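Local coordinates for periplasmic cell division protein (SufI) (PDB 6SYY) that binds copper ions and probably acts as a multicopper oxidase, coupling the oxidation of its substrates to the reduction of dioxygen, at residues A[177-182]-A[249-254]; A[194-197]-A[201-204]; A[405-410]-A[512-517]; A[441-446]-A[505-510]. All coordinates share one frame; numbering follows the deposited sequence.

Overall arrangement
The four contacts fall into two pairs. Contacts 1 and 2, with centres about 8 Å apart, meet through strands 200-208 and 247-254, parallel neighbours in a sheet; contact 2 is nested within the loop that contact 1 closes. Contact 1 also brings in strand 176-181 of a separate five-stranded sheet. Further along the chain, contacts 3 and 4 have centres about 11 Å apart, and contact 4 lies within the loop closed by contact 3. They share the sheet holding strands 407-409 and 437-445, and both reach the same copper ion. Contacts 1 and 3 lie about 28 Å apart (centres); the first pair joins sheets, the second surrounds copper sites.

Contact 1 of 4, residues A[177-182]-A[249-254]; sequences MIIIED and RFRILN
I179 and M177 reach across to R251 and L253 where sheets of what are probably two successive cupredoxin-like domains of a multicopper oxidase meet: strand 176-181 belongs to one sheet, strand 247-254 to another. No hydrogen bond joins them directly. I179 crosses R251 at about a right angle, and its CD1 lies over one face of the guanidinium, 3.4 Å from R251 NE, while I179 CG2 comes to 3.8 Å from R251 CZ. On the opposite face of that group is NH2 of R249, so the flat group is held between a methyl and a second arginine. Acidic residues probably offset the two positive charges: D200 forms a salt bridge with R251 NE, E185 and D302 with R249. T155 accepts a hydrogen bond from R251 NH1. M177 leaves its strand with CG anti to the backbone N (chi1 172°), then bends at chi3 (-67°), which carries its methyl round to the backbone of the other strand. There M177 CE sits 3.4 Å from R251 O and 3.9 Å from L253 CB. Water completes the contact, accepting from R251 NH1 at 2.8 Å and donating to I180 O at 3.0 Å.

Contact 2 of 4, residues A[194-197]-A[201-204]; sequences LEYG and IPLI
The side chains of Y196 and P202 cross at about a right angle, while I201 turns the other way to cover the backbone of G197. In the first pair Y196 CE1 lies 3.7 Å from P202 CD and 3.8 Å from P202 CG, so one ortho-to-hydroxyl corner of the phenol rests on the outer carbons of the pyrrolidine. The hydroxyl end reaches on past it, with Y196 OH 4.0 Å from P202 CG, and makes its hydrogen bond beyond the contact, to P52 O. With CG of Y196 anti to the backbone N (chi1 173°), the ring end swings over to P202. Y196 and G197 belong to the connection from helix 183-192 into strand 200-208 of a cupredoxin-like domain, I201 and P202 to the start of the strand, which runs parallel to 247-254. I201 N and L203 N are directed to that neighbour, with R249 O and R251 O as probable acceptors, and P202 O takes a hydrogen bond from N234 ND2. The CB of I201 points away from the loop, yet a bend at chi2 (-62°) folds the methyl back, so that I201 CD1 comes to 3.5 Å from G197 C and 3.6 Å from G197 O. G197 itself has a positive phi (77°), a left-handed backbone turn at the point where the chain swings toward the strand. On another part of P202, CB packs 3.6 Å from M177 SD, which brings strand 176-181 up to the same proline.

Contact 3 of 4, residues A[405-410]-A[512-517]; sequences MVFTIN and LEHHDE. With CU (copper (II) ion), chain B.
F407 and H514 form an edge-to-face aromatic pair, the edge of the phenyl ring turned toward the face of the imidazole. Their centroids are 4.5 Å apart and the planes are inclined at 58°. F407 CE2 does most of the touching, close above the rim of the imidazole, and it approaches H514 NE2 to 3.1 Å, a tight fit. The metal bond is made by the other nitrogen: H514 ND1 binds a copper ion at 2.0 Å, with H451 and C509 as the further protein ligands, the cysteine and two histidines characteristic of the mononuclear type 1 site of multicopper oxidases. F407 is also edge-to-face with H451, so one phenyl ring packs against both histidine ligands, a second-shell contact that probably limits how they can tilt. Beyond the rings the contact is looser: E517 OE2 lies obliquely to the phenyl, 4.2 Å from F407 CD2. Waters supply the polar links. One donates to F407 O at 2.7 Å and, weakly, to E517 O; another accepts from F407 N at 2.8 Å and donates weakly to E517 OE2. The two waters lie too near each other for both to be fully present at once, so the double bridge is doubtful in detail. Strand 407-409 is the outermost strand of its sheet, beside 394-402. Helix 512-516 follows strand 503-509 and comes before strand 520-525, and D516 accepts hydrogen bonds from T166 N and G167 N at the start of helix 166-172.

Contact 4 of 4, residues A[441-446]-A[505-510]; sequences IEYVNN and YLLHCH. With CU (copper (II) ion), chain C; CU (copper (II) ion), chain E; CU (copper (II) ion), chain B; O (oxygen atom), chain F.
Y443 and L507 approach from opposite directions between two sheets of a cupredoxin-type sandwich, strand 437-445 on one side and 503-509 on the other. The leucine comes to the edge of the phenol, near its plane: L507 CD1 is 3.7 Å from Y443 OH, and L507 CD2 lies 4.3 Å from Y443 CE1. I441 CD1 is farther off, 4.4 Å from L507 CD1, while I441 CG2 covers part of one face of the Y443 ring. The next residue, H508, faces away, its CG in the crowded position between backbone N and carbonyl carbon (chi1 67°). H508 ND1 donates to C509 O at 2.8 Å from above the carbonyl plane, fixing the ring's rotation, and H508 NE2 binds a copper ion at 2.2 Å. H510 NE2 holds a second copper at 2.3 Å, and an oxygen atom bridges the pair, part of the trinuclear cluster, completed by H161 and H456 on one copper and H120 and H159 on the other. C509, between them in sequence, directs SG to the type 1 copper at 2.0 Å. The His-Cys-His run links the type 1 copper through the chain to the oxygen-bridged pair, consistent with the electron-transfer route of multicopper oxidases.

Contact 1 of 4, residues A[177-182]-A[249-254]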
loop_
_atom_site.group_PDB
_atom_site.type_symbol
_atom_site.label_atom_id
_atom_site.label_comp_id
_atom_site.label_asym_id
_atom_site.label_seq_id
_atom_site.Cartn_x
_atom_site.Cartn_y
_atom_site.Cartn_z
ATOM N N MET A 177 -3.560 5.013 6.293
ATOM C CA MET A 177 -3.647 3.579 6.515
ATOM C C MET A 177 -5.041 3.198 7.000
ATOM O O MET A 177 -5.686 3.952 7.735
ATOM C CB MET A 177 -2.595 3.126 7.533
ATOM C CG MET A 177 -2.723 1.674 7.978
ATOM S SD MET A 177 -1.442 1.147 9.140
ATOM C CE MET A 177 0.021 1.197 8.103
ATOM N N ILE A 178 -5.496 2.022 6.570
ATOM C CA ILE A 178 -6.727 1.396 7.037
ATOM C C ILE A 178 -6.361 0.085 7.721
ATOM O O ILE A 178 -5.521 -0.670 7.217
ATOM C CB ILE A 178 -7.705 1.147 5.868
ATOM C CG1 ILE A 178 -8.139 2.469 5.235
ATOM C CG2 ILE A 178 -8.915 0.335 6.325
ATOM C CD1 ILE A 178 -8.957 2.293 3.973
ATOM N N ILE A 179 -6.980 -0.183 8.869
ATOM C CA ILE A 179 -6.836 -1.464 9.556
ATOM C C ILE A 179 -8.210 -2.111 9.643
ATOM O O ILE A 179 -9.103 -1.598 10.333
ATOM C CB ILE A 179 -6.219 -1.319 10.951
ATOM C CG1 ILE A 179 -4.745 -0.935 10.853
ATOM C CG2 ILE A 179 -6.363 -2.624 11.712
ATOM C CD1 ILE A 179 -4.096 -0.724 12.204
ATOM N N ILE A 180 -8.376 -3.242 8.961
ATOM C CA ILE A 180 -9.585 -4.047 9.060
ATOM C C ILE A 180 -9.368 -5.113 10.120
ATOM O O ILE A 180 -8.269 -5.663 10.254
ATOM C CB ILE A 180 -9.943 -4.676 7.700
ATOM C CG1 ILE A 180 -10.292 -3.591 6.686
ATOM C CG2 ILE A 180 -11.109 -5.640 7.840
ATOM C CD1 ILE A 180 -10.690 -4.143 5.331
ATOM N N GLU A 181 -10.413 -5.392 10.889
ATOM C CA GLU A 181 -10.374 -6.412 11.921
ATOM C C GLU A 181 -11.430 -7.469 11.635
ATOM O O GLU A 181 -12.545 -7.150 11.204
ATOM C CB GLU A 181 -10.594 -5.795 13.303
ATOM C CG GLU A 181 -9.487 -4.835 13.715
ATOM C CD GLU A 181 -9.755 -4.172 15.052
ATOM O OE1 GLU A 181 -10.848 -3.587 15.221
ATOM O OE2 GLU A 181 -8.874 -4.242 15.935
ATOM N N ASP A 182 -11.059 -8.727 11.847
ATOM C CA ASP A 182 -11.995 -9.840 11.804
ATOM C C ASP A 182 -11.669 -10.751 12.981
ATOM O O ASP A 182 -10.886 -10.395 13.866
ATOM C CB ASP A 182 -11.951 -10.565 10.446
ATOM C CG ASP A 182 -10.588 -11.194 10.131
ATOM O OD1 ASP A 182 -9.779 -11.435 11.051
ATOM O OD2 ASP A 182 -10.313 -11.439 8.935
ATOM N N ARG A 249 4.178 -5.693 16.692
ATOM C CA ARG A 249 3.681 -5.814 15.332
ATOM C C ARG A 249 3.871 -4.479 14.628
ATOM O O ARG A 249 3.441 -3.438 15.135
ATOM C CB ARG A 249 2.208 -6.215 15.318
ATOM C CG ARG A 249 1.573 -6.147 13.946
ATOM C CD ARG A 249 0.140 -6.596 14.015
ATOM N NE ARG A 249 -0.429 -6.804 12.691
ATOM C CZ ARG A 249 -1.573 -7.444 12.481
ATOM N NH1 ARG A 249 -2.251 -7.934 13.513
ATOM N NH2 ARG A 249 -2.036 -7.596 11.249
ATOM N N PHE A 250 4.526 -4.508 13.472
ATOM C CA PHE A 250 4.686 -3.318 12.646
ATOM C C PHE A 250 3.974 -3.539 11.321
ATOM O O PHE A 250 4.234 -4.528 10.625
ATOM C CB PHE A 250 6.161 -2.989 12.425
ATOM C CG PHE A 250 6.906 -2.700 13.691
ATOM C CD1 PHE A 250 6.729 -1.496 14.352
ATOM C CD2 PHE A 250 7.778 -3.634 14.226
ATOM C CE1 PHE A 250 7.411 -1.227 15.525
ATOM C CE2 PHE A 250 8.461 -3.371 15.397
ATOM C CZ PHE A 250 8.278 -2.166 16.049
ATOM N N ARG A 251 3.068 -2.624 10.985
ATOM C CA ARG A 251 2.354 -2.631 9.713
ATOM C C ARG A 251 3.102 -1.702 8.772
ATOM O O ARG A 251 2.902 -0.485 8.792
ATOM C CB ARG A 251 0.908 -2.195 9.895
ATOM C CG ARG A 251 0.121 -3.116 10.793
ATOM C CD ARG A 251 -1.231 -2.535 11.104
ATOM N NE ARG A 251 -1.935 -3.340 12.097
ATOM C CZ ARG A 251 -2.881 -4.224 11.807
ATOM N NH1 ARG A 251 -3.250 -4.422 10.545
ATOM N NH2 ARG A 251 -3.461 -4.907 12.781
ATOM N N ILE A 252 3.978 -2.277 7.957
ATOM C CA ILE A 252 4.813 -1.479 7.068
ATOM C C ILE A 252 4.028 -1.188 5.797
ATOM O O ILE A 252 3.566 -2.106 5.113
ATOM C CB ILE A 252 6.133 -2.194 6.756
ATOM C CG1 ILE A 252 6.904 -2.461 8.052
ATOM C CG2 ILE A 252 6.955 -1.361 5.785
ATOM C CD1 ILE A 252 8.076 -3.384 7.880
ATOM N N LEU A 253 3.862 0.092 5.490
ATOM C CA LEU A 253 3.177 0.533 4.284
ATOM C C LEU A 253 4.133 1.421 3.508
ATOM O O LEU A 253 4.562 2.465 4.014
ATOM C CB LEU A 253 1.885 1.283 4.625
ATOM C CG LEU A 253 0.963 1.688 3.472
ATOM C CD1 LEU A 253 -0.468 1.778 3.971
ATOM C CD2 LEU A 253 1.377 3.013 2.852
ATOM N N ASN A 254 4.478 1.003 2.295
ATOM C CA ASN A 254 5.316 1.821 1.423
ATOM C C ASN A 254 4.417 2.849 0.757
ATOM O O ASN A 254 3.681 2.533 -0.181
ATOM C CB ASN A 254 6.040 0.963 0.394
ATOM C CG ASN A 254 7.036 1.757 -0.425
ATOM O OD1 ASN A 254 6.964 2.986 -0.495
ATOM N ND2 ASN A 254 7.973 1.058 -1.055
HETATM O O HOH W 1 -5.434 -6.170 11.034
#

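Contact 2 of 4, residues A[194-197]-A[201-204]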
loop_
_atom_site.group_PDB
_atom_site.type_symbol
_atom_site.label_atom_id
_atom_site.label_comp_id
_atom_site.label_asym_id
_atom_site.label_seq_id
_atom_site.Cartn_x
_atom_site.Cartn_y
_atom_site.Cartn_z
ATOM N N LEU A 194 -1.804 -7.367 21.655
ATOM C CA LEU A 194 -1.567 -6.237 20.770
ATOM C C LEU A 194 -2.514 -5.088 21.095
ATOM O O LEU A 194 -3.653 -5.288 21.523
ATOM C CB LEU A 194 -1.737 -6.650 19.307
ATOM C CG LEU A 194 -0.809 -7.760 18.801
ATOM C CD1 LEU A 194 -1.061 -8.055 17.315
ATOM C CD2 LEU A 194 0.657 -7.413 19.055
ATOM N N GLU A 195 -2.018 -3.869 20.901
ATOM C CA GLU A 195 -2.810 -2.660 21.078
ATOM C C GLU A 195 -2.244 -1.590 20.161
ATOM O O GLU A 195 -1.030 -1.356 20.163
ATOM C CB GLU A 195 -2.791 -2.184 22.536
ATOM C CG GLU A 195 -3.512 -0.862 22.754
ATOM C CD GLU A 195 -3.571 -0.456 24.214
ATOM O OE1 GLU A 195 -3.197 -1.277 25.083
ATOM O OE2 GLU A 195 -3.996 0.689 24.488
ATOM N N TYR A 196 -3.115 -0.962 19.373
ATOM C CA TYR A 196 -2.671 0.079 18.457
ATOM C C TYR A 196 -1.935 1.177 19.215
ATOM O O TYR A 196 -2.356 1.601 20.292
ATOM C CB TYR A 196 -3.857 0.677 17.693
ATOM C CG TYR A 196 -3.442 1.868 16.863
ATOM C CD1 TYR A 196 -2.823 1.694 15.635
ATOM C CD2 TYR A 196 -3.635 3.166 17.325
ATOM C CE1 TYR A 196 -2.416 2.773 14.882
ATOM C CE2 TYR A 196 -3.229 4.254 16.578
ATOM C CZ TYR A 196 -2.623 4.051 15.357
ATOM O OH TYR A 196 -2.218 5.125 14.601
ATOM N N GLY A 197 -0.820 1.633 18.648
ATOM C CA GLY A 197 -0.005 2.653 19.270
ATOM C C GLY A 197 0.865 2.188 20.418
ATOM O O GLY A 197 1.735 2.951 20.860
ATOM N N ILE A 201 2.111 -1.070 15.684
ATOM C CA ILE A 201 2.636 0.221 15.261
ATOM C C ILE A 201 2.595 0.321 13.739
ATOM O O ILE A 201 3.177 -0.521 13.048
ATOM C CB ILE A 201 4.071 0.439 15.767
ATOM C CG1 ILE A 201 4.148 0.246 17.287
ATOM C CG2 ILE A 201 4.590 1.803 15.328
ATOM C CD1 ILE A 201 3.316 1.214 18.080
ATOM N N PRO A 202 1.947 1.336 13.169
ATOM C CA PRO A 202 2.058 1.561 11.725
ATOM C C PRO A 202 3.396 2.189 11.379
ATOM O O PRO A 202 3.915 3.033 12.110
ATOM C CB PRO A 202 0.901 2.525 11.426
ATOM C CG PRO A 202 0.713 3.273 12.698
ATOM C CD PRO A 202 1.048 2.310 13.814
ATOM N N LEU A 203 3.954 1.771 10.244
ATOM C CA LEU A 203 5.184 2.357 9.716
ATOM C C LEU A 203 4.917 2.707 8.254
ATOM O O LEU A 203 5.157 1.903 7.349
ATOM C CB LEU A 203 6.377 1.413 9.878
ATOM C CG LEU A 203 6.748 0.949 11.294
ATOM C CD1 LEU A 203 7.976 0.063 11.242
ATOM C CD2 LEU A 203 6.987 2.123 12.230
ATOM N N ILE A 204 4.401 3.912 8.029
ATOM C CA ILE A 204 4.143 4.412 6.686
ATOM C C ILE A 204 5.445 5.042 6.199
ATOM O O ILE A 204 5.781 6.169 6.569
ATOM C CB ILE A 204 2.976 5.400 6.668
ATOM C CG1 ILE A 204 1.704 4.703 7.171
ATOM C CG2 ILE A 204 2.784 5.977 5.268
ATOM C CD1 ILE A 204 0.665 5.637 7.747
#

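Contact 3 of 4, residues A[405-410]-A[512-517]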
loop_
_atom_site.group_PDB
_atom_site.type_symbol
_atom_site.label_atom_id
_atom_site.label_comp_id
_atom_site.label_asym_id
_atom_site.label_seq_id
_atom_site.Cartn_x
_atom_site.Cartn_y
_atom_site.Cartn_z
ATOM N N MET A 405 10.161 6.006 -24.518
ATOM C CA MET A 405 10.150 6.569 -23.165
ATOM C C MET A 405 8.735 6.723 -22.613
ATOM O O MET A 405 8.449 7.658 -21.862
ATOM C CB MET A 405 10.883 7.915 -23.101
ATOM C CG MET A 405 12.368 7.854 -23.413
ATOM S SD MET A 405 13.200 9.383 -22.938
ATOM C CE MET A 405 12.102 10.617 -23.637
ATOM N N VAL A 406 7.833 5.816 -22.981
ATOM C CA VAL A 406 6.485 5.771 -22.420
ATOM C C VAL A 406 6.158 4.311 -22.146
ATOM O O VAL A 406 6.151 3.494 -23.073
ATOM C CB VAL A 406 5.430 6.383 -23.361
ATOM C CG1 VAL A 406 4.050 6.291 -22.730
ATOM C CG2 VAL A 406 5.771 7.828 -23.700
ATOM N N PHE A 407 5.886 3.979 -20.886
ATOM C CA PHE A 407 5.640 2.592 -20.516
ATOM C C PHE A 407 4.253 2.152 -20.963
ATOM O O PHE A 407 3.276 2.892 -20.817
ATOM C CB PHE A 407 5.781 2.400 -19.010
ATOM C CG PHE A 407 7.195 2.463 -18.519
ATOM C CD1 PHE A 407 8.149 1.583 -19.008
ATOM C CD2 PHE A 407 7.569 3.387 -17.557
ATOM C CE1 PHE A 407 9.455 1.635 -18.555
ATOM C CE2 PHE A 407 8.873 3.448 -17.102
ATOM C CZ PHE A 407 9.817 2.568 -17.599
ATOM N N THR A 408 4.171 0.935 -21.501
ATOM C CA THR A 408 2.942 0.417 -22.084
ATOM C C THR A 408 2.501 -0.861 -21.386
ATOM O O THR A 408 3.300 -1.582 -20.781
ATOM C CB THR A 408 3.102 0.125 -23.582
ATOM O OG1 THR A 408 4.072 -0.920 -23.767
ATOM C CG2 THR A 408 3.536 1.375 -24.329
ATOM N N ILE A 409 1.206 -1.131 -21.498
ATOM C CA ILE A 409 0.597 -2.376 -21.054
ATOM C C ILE A 409 -0.086 -2.969 -22.276
ATOM O O ILE A 409 -1.083 -2.420 -22.762
ATOM C CB ILE A 409 -0.401 -2.158 -19.908
ATOM C CG1 ILE A 409 0.299 -1.545 -18.695
ATOM C CG2 ILE A 409 -1.064 -3.462 -19.524
ATOM C CD1 ILE A 409 -0.654 -1.119 -17.594
ATOM N N ASN A 410 0.454 -4.075 -22.785
ATOM C CA ASN A 410 -0.040 -4.701 -24.008
ATOM C C ASN A 410 -0.133 -3.680 -25.141
ATOM O O ASN A 410 -1.129 -3.595 -25.866
ATOM C CB ASN A 410 -1.382 -5.392 -23.767
ATOM C CG ASN A 410 -1.224 -6.739 -23.080
ATOM O OD1 ASN A 410 -0.111 -7.179 -22.805
ATOM N ND2 ASN A 410 -2.342 -7.397 -22.800
ATOM N N LEU A 512 3.837 5.790 -8.918
ATOM C CA LEU A 512 2.773 6.768 -9.133
ATOM C C LEU A 512 2.989 7.574 -10.407
ATOM O O LEU A 512 2.027 7.902 -11.111
ATOM C CB LEU A 512 2.664 7.691 -7.924
ATOM C CG LEU A 512 2.265 6.948 -6.653
ATOM C CD1 LEU A 512 1.973 7.929 -5.536
ATOM C CD2 LEU A 512 1.062 6.053 -6.924
ATOM N N GLU A 513 4.243 7.896 -10.724
ATOM C CA GLU A 513 4.526 8.610 -11.962
ATOM C C GLU A 513 4.165 7.762 -13.177
ATOM O O GLU A 513 3.527 8.253 -14.113
ATOM C CB GLU A 513 5.993 9.037 -12.006
ATOM C CG GLU A 513 6.315 10.214 -11.098
ATOM C CD GLU A 513 6.194 9.867 -9.626
ATOM O OE1 GLU A 513 6.595 8.747 -9.242
ATOM O OE2 GLU A 513 5.686 10.709 -8.854
ATOM N N HIS A 514 4.562 6.481 -13.177
ATOM C CA HIS A 514 4.173 5.571 -14.256
ATOM C C HIS A 514 2.665 5.571 -14.447
ATOM O O HIS A 514 2.160 5.733 -15.564
ATOM C CB HIS A 514 4.646 4.149 -13.960
ATOM C CG HIS A 514 6.131 3.982 -13.972
ATOM N ND1 HIS A 514 6.743 2.783 -13.673
ATOM C CD2 HIS A 514 7.126 4.859 -14.236
ATOM C CE1 HIS A 514 8.053 2.929 -13.755
ATOM N NE2 HIS A 514 8.312 4.181 -14.091
ATOM N N HIS A 515 1.933 5.367 -13.352
ATOM C CA HIS A 515 0.480 5.444 -13.395
ATOM C C HIS A 515 0.017 6.788 -13.950
ATOM O O HIS A 515 -0.870 6.840 -14.810
ATOM C CB HIS A 515 -0.076 5.189 -11.993
ATOM C CG HIS A 515 -1.453 5.725 -11.776
ATOM N ND1 HIS A 515 -1.690 7.033 -11.412
ATOM C CD2 HIS A 515 -2.667 5.133 -11.867
ATOM C CE1 HIS A 515 -2.990 7.226 -11.293
ATOM N NE2 HIS A 515 -3.607 6.089 -11.566
ATOM N N ASP A 516 0.635 7.885 -13.499
ATOM C CA ASP A 516 0.209 9.212 -13.939
ATOM C C ASP A 516 0.465 9.419 -15.427
ATOM O O ASP A 516 -0.330 10.070 -16.114
ATOM C CB ASP A 516 0.913 10.296 -13.123
ATOM C CG ASP A 516 0.196 10.610 -11.823
ATOM O OD1 ASP A 516 -0.961 10.174 -11.662
ATOM O OD2 ASP A 516 0.788 11.294 -10.962
ATOM N N GLU A 517 1.561 8.876 -15.946
ATOM C CA GLU A 517 1.885 9.045 -17.352
ATOM C C GLU A 517 1.269 7.962 -18.230
ATOM O O GLU A 517 1.613 7.869 -19.414
ATOM C CB GLU A 517 3.401 9.109 -17.542
ATOM C CG GLU A 517 4.153 7.909 -17.064
ATOM C CD GLU A 517 5.592 8.241 -16.729
ATOM O OE1 GLU A 517 5.921 9.446 -16.661
ATOM O OE2 GLU A 517 6.391 7.301 -16.535
HETATM CU CU CU B . 5.766 1.051 -13.555
HETATM O O HOH W 2 2.838 5.171 -19.356
HETATM O O HOH W 3 4.931 5.451 -18.758
#

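Contact 4 of 4, residues A[441-446]-A[505-510]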
loop_
_atom_site.group_PDB
_atom_site.type_symbol
_atom_site.label_atom_id
_atom_site.label_comp_id
_atom_site.label_asym_id
_atom_site.label_seq_id
_atom_site.Cartn_x
_atom_site.Cartn_y
_atom_site.Cartn_z
ATOM N N ILE A 441 -2.946 -14.338 -14.558
ATOM C CA ILE A 441 -2.356 -13.174 -15.197
ATOM C C ILE A 441 -0.850 -13.370 -15.241
ATOM O O ILE A 441 -0.235 -13.772 -14.247
ATOM C CB ILE A 441 -2.738 -11.877 -14.467
ATOM C CG1 ILE A 441 -4.237 -11.618 -14.616
ATOM C CG2 ILE A 441 -1.946 -10.703 -15.015
ATOM C CD1 ILE A 441 -4.676 -10.276 -14.069
ATOM N N GLU A 442 -0.262 -13.096 -16.397
ATOM C CA GLU A 442 1.148 -13.346 -16.663
ATOM C C GLU A 442 1.790 -12.014 -17.029
ATOM O O GLU A 442 1.722 -11.580 -18.184
ATOM C CB GLU A 442 1.306 -14.375 -17.779
ATOM C CG GLU A 442 2.734 -14.747 -18.092
ATOM C CD GLU A 442 2.810 -15.848 -19.118
ATOM O OE1 GLU A 442 1.735 -16.320 -19.547
ATOM O OE2 GLU A 442 3.937 -16.238 -19.491
ATOM N N TYR A 443 2.394 -11.361 -16.043
ATOM C CA TYR A 443 3.132 -10.136 -16.300
ATOM C C TYR A 443 4.472 -10.475 -16.935
ATOM O O TYR A 443 5.222 -11.304 -16.412
ATOM C CB TYR A 443 3.347 -9.354 -15.007
ATOM C CG TYR A 443 2.089 -8.761 -14.418
ATOM C CD1 TYR A 443 1.360 -7.806 -15.111
ATOM C CD2 TYR A 443 1.646 -9.134 -13.156
ATOM C CE1 TYR A 443 0.212 -7.250 -14.571
ATOM C CE2 TYR A 443 0.503 -8.584 -12.607
ATOM C CZ TYR A 443 -0.211 -7.641 -13.322
ATOM O OH TYR A 443 -1.350 -7.088 -12.784
ATOM N N VAL A 444 4.766 -9.841 -18.067
ATOM C CA VAL A 444 6.032 -10.016 -18.769
ATOM C C VAL A 444 6.662 -8.639 -18.910
ATOM O O VAL A 444 6.211 -7.826 -19.726
ATOM C CB VAL A 444 5.847 -10.680 -20.140
ATOM C CG1 VAL A 444 7.196 -10.919 -20.791
ATOM C CG2 VAL A 444 5.078 -11.985 -20.006
ATOM N N ASN A 445 7.707 -8.378 -18.129
ATOM C CA ASN A 445 8.350 -7.064 -18.088
ATOM C C ASN A 445 9.510 -7.051 -19.077
ATOM O O ASN A 445 10.591 -7.567 -18.791
ATOM C CB ASN A 445 8.822 -6.745 -16.674
ATOM C CG ASN A 445 9.413 -5.352 -16.554
ATOM O OD1 ASN A 445 9.431 -4.581 -17.518
ATOM N ND2 ASN A 445 9.889 -5.014 -15.357
ATOM N N ASN A 446 9.292 -6.438 -20.241
ATOM C CA ASN A 446 10.333 -6.265 -21.245
ATOM C C ASN A 446 11.005 -4.898 -21.160
ATOM O O ASN A 446 11.591 -4.440 -22.147
ATOM C CB ASN A 446 9.759 -6.479 -22.647
ATOM C CG ASN A 446 9.347 -7.916 -22.895
ATOM O OD1 ASN A 446 10.004 -8.854 -22.434
ATOM N ND2 ASN A 446 8.254 -8.098 -23.627
ATOM N N TYR A 505 -12.649 -2.318 -13.328
ATOM C CA TYR A 505 -11.543 -2.263 -12.391
ATOM C C TYR A 505 -10.271 -1.855 -13.118
ATOM O O TYR A 505 -10.099 -2.131 -14.306
ATOM C CB TYR A 505 -11.356 -3.610 -11.692
ATOM C CG TYR A 505 -12.450 -3.932 -10.699
ATOM C CD1 TYR A 505 -12.886 -2.978 -9.785
ATOM C CD2 TYR A 505 -13.051 -5.187 -10.677
ATOM C CE1 TYR A 505 -13.883 -3.264 -8.871
ATOM C CE2 TYR A 505 -14.050 -5.482 -9.768
ATOM C CZ TYR A 505 -14.463 -4.518 -8.870
ATOM O OH TYR A 505 -15.458 -4.806 -7.962
ATOM N N LEU A 506 -9.387 -1.180 -12.394
ATOM C CA LEU A 506 -8.121 -0.735 -12.952
ATOM C C LEU A 506 -7.067 -1.828 -12.859
ATOM O O LEU A 506 -7.108 -2.693 -11.977
ATOM C CB LEU A 506 -7.621 0.511 -12.226
ATOM C CG LEU A 506 -8.426 1.784 -12.448
ATOM C CD1 LEU A 506 -7.845 2.893 -11.605
ATOM C CD2 LEU A 506 -8.407 2.157 -13.917
ATOM N N LEU A 507 -6.126 -1.787 -13.798
ATOM C CA LEU A 507 -4.872 -2.528 -13.717
ATOM C C LEU A 507 -3.773 -1.548 -14.091
ATOM O O LEU A 507 -3.811 -0.963 -15.178
ATOM C CB LEU A 507 -4.873 -3.748 -14.644
ATOM C CG LEU A 507 -3.650 -4.671 -14.693
ATOM C CD1 LEU A 507 -4.063 -6.061 -15.144
ATOM C CD2 LEU A 507 -2.576 -4.138 -15.627
ATOM N N HIS A 508 -2.812 -1.351 -13.192
ATOM C CA HIS A 508 -1.845 -0.281 -13.387
ATOM C C HIS A 508 -0.600 -0.550 -12.558
ATOM O O HIS A 508 -0.626 -1.297 -11.577
ATOM C CB HIS A 508 -2.444 1.086 -13.022
ATOM C CG HIS A 508 -2.750 1.251 -11.564
ATOM N ND1 HIS A 508 -1.899 1.901 -10.695
ATOM C CD2 HIS A 508 -3.812 0.854 -10.823
ATOM C CE1 HIS A 508 -2.423 1.894 -9.481
ATOM N NE2 HIS A 508 -3.583 1.265 -9.532
ATOM N N CYS A 509 0.495 0.070 -12.980
ATOM C CA CYS A 509 1.699 0.101 -12.168
ATOM C C CYS A 509 1.494 1.025 -10.979
ATOM O O CYS A 509 0.826 2.056 -11.085
ATOM C CB CYS A 509 2.879 0.581 -13.002
ATOM S SG CYS A 509 4.393 0.763 -12.078
ATOM N N HIS A 510 2.067 0.656 -9.835
ATOM C CA HIS A 510 1.903 1.463 -8.637
ATOM C C HIS A 510 3.091 2.371 -8.373
ATOM O O HIS A 510 3.179 2.961 -7.290
ATOM C CB HIS A 510 1.631 0.588 -7.417
ATOM C CG HIS A 510 0.827 1.285 -6.368
ATOM N ND1 HIS A 510 1.373 2.216 -5.510
ATOM C CD2 HIS A 510 -0.491 1.222 -6.068
ATOM C CE1 HIS A 510 0.427 2.681 -4.713
ATOM N NE2 HIS A 510 -0.712 2.093 -5.029
HETATM CU CU CU C . -5.087 2.153 -8.161
HETATM CU CU CU E . -2.855 2.477 -4.262
HETATM CU CU CU B . 5.766 1.051 -13.555
HETATM O O O F . -3.924 2.412 -6.431
#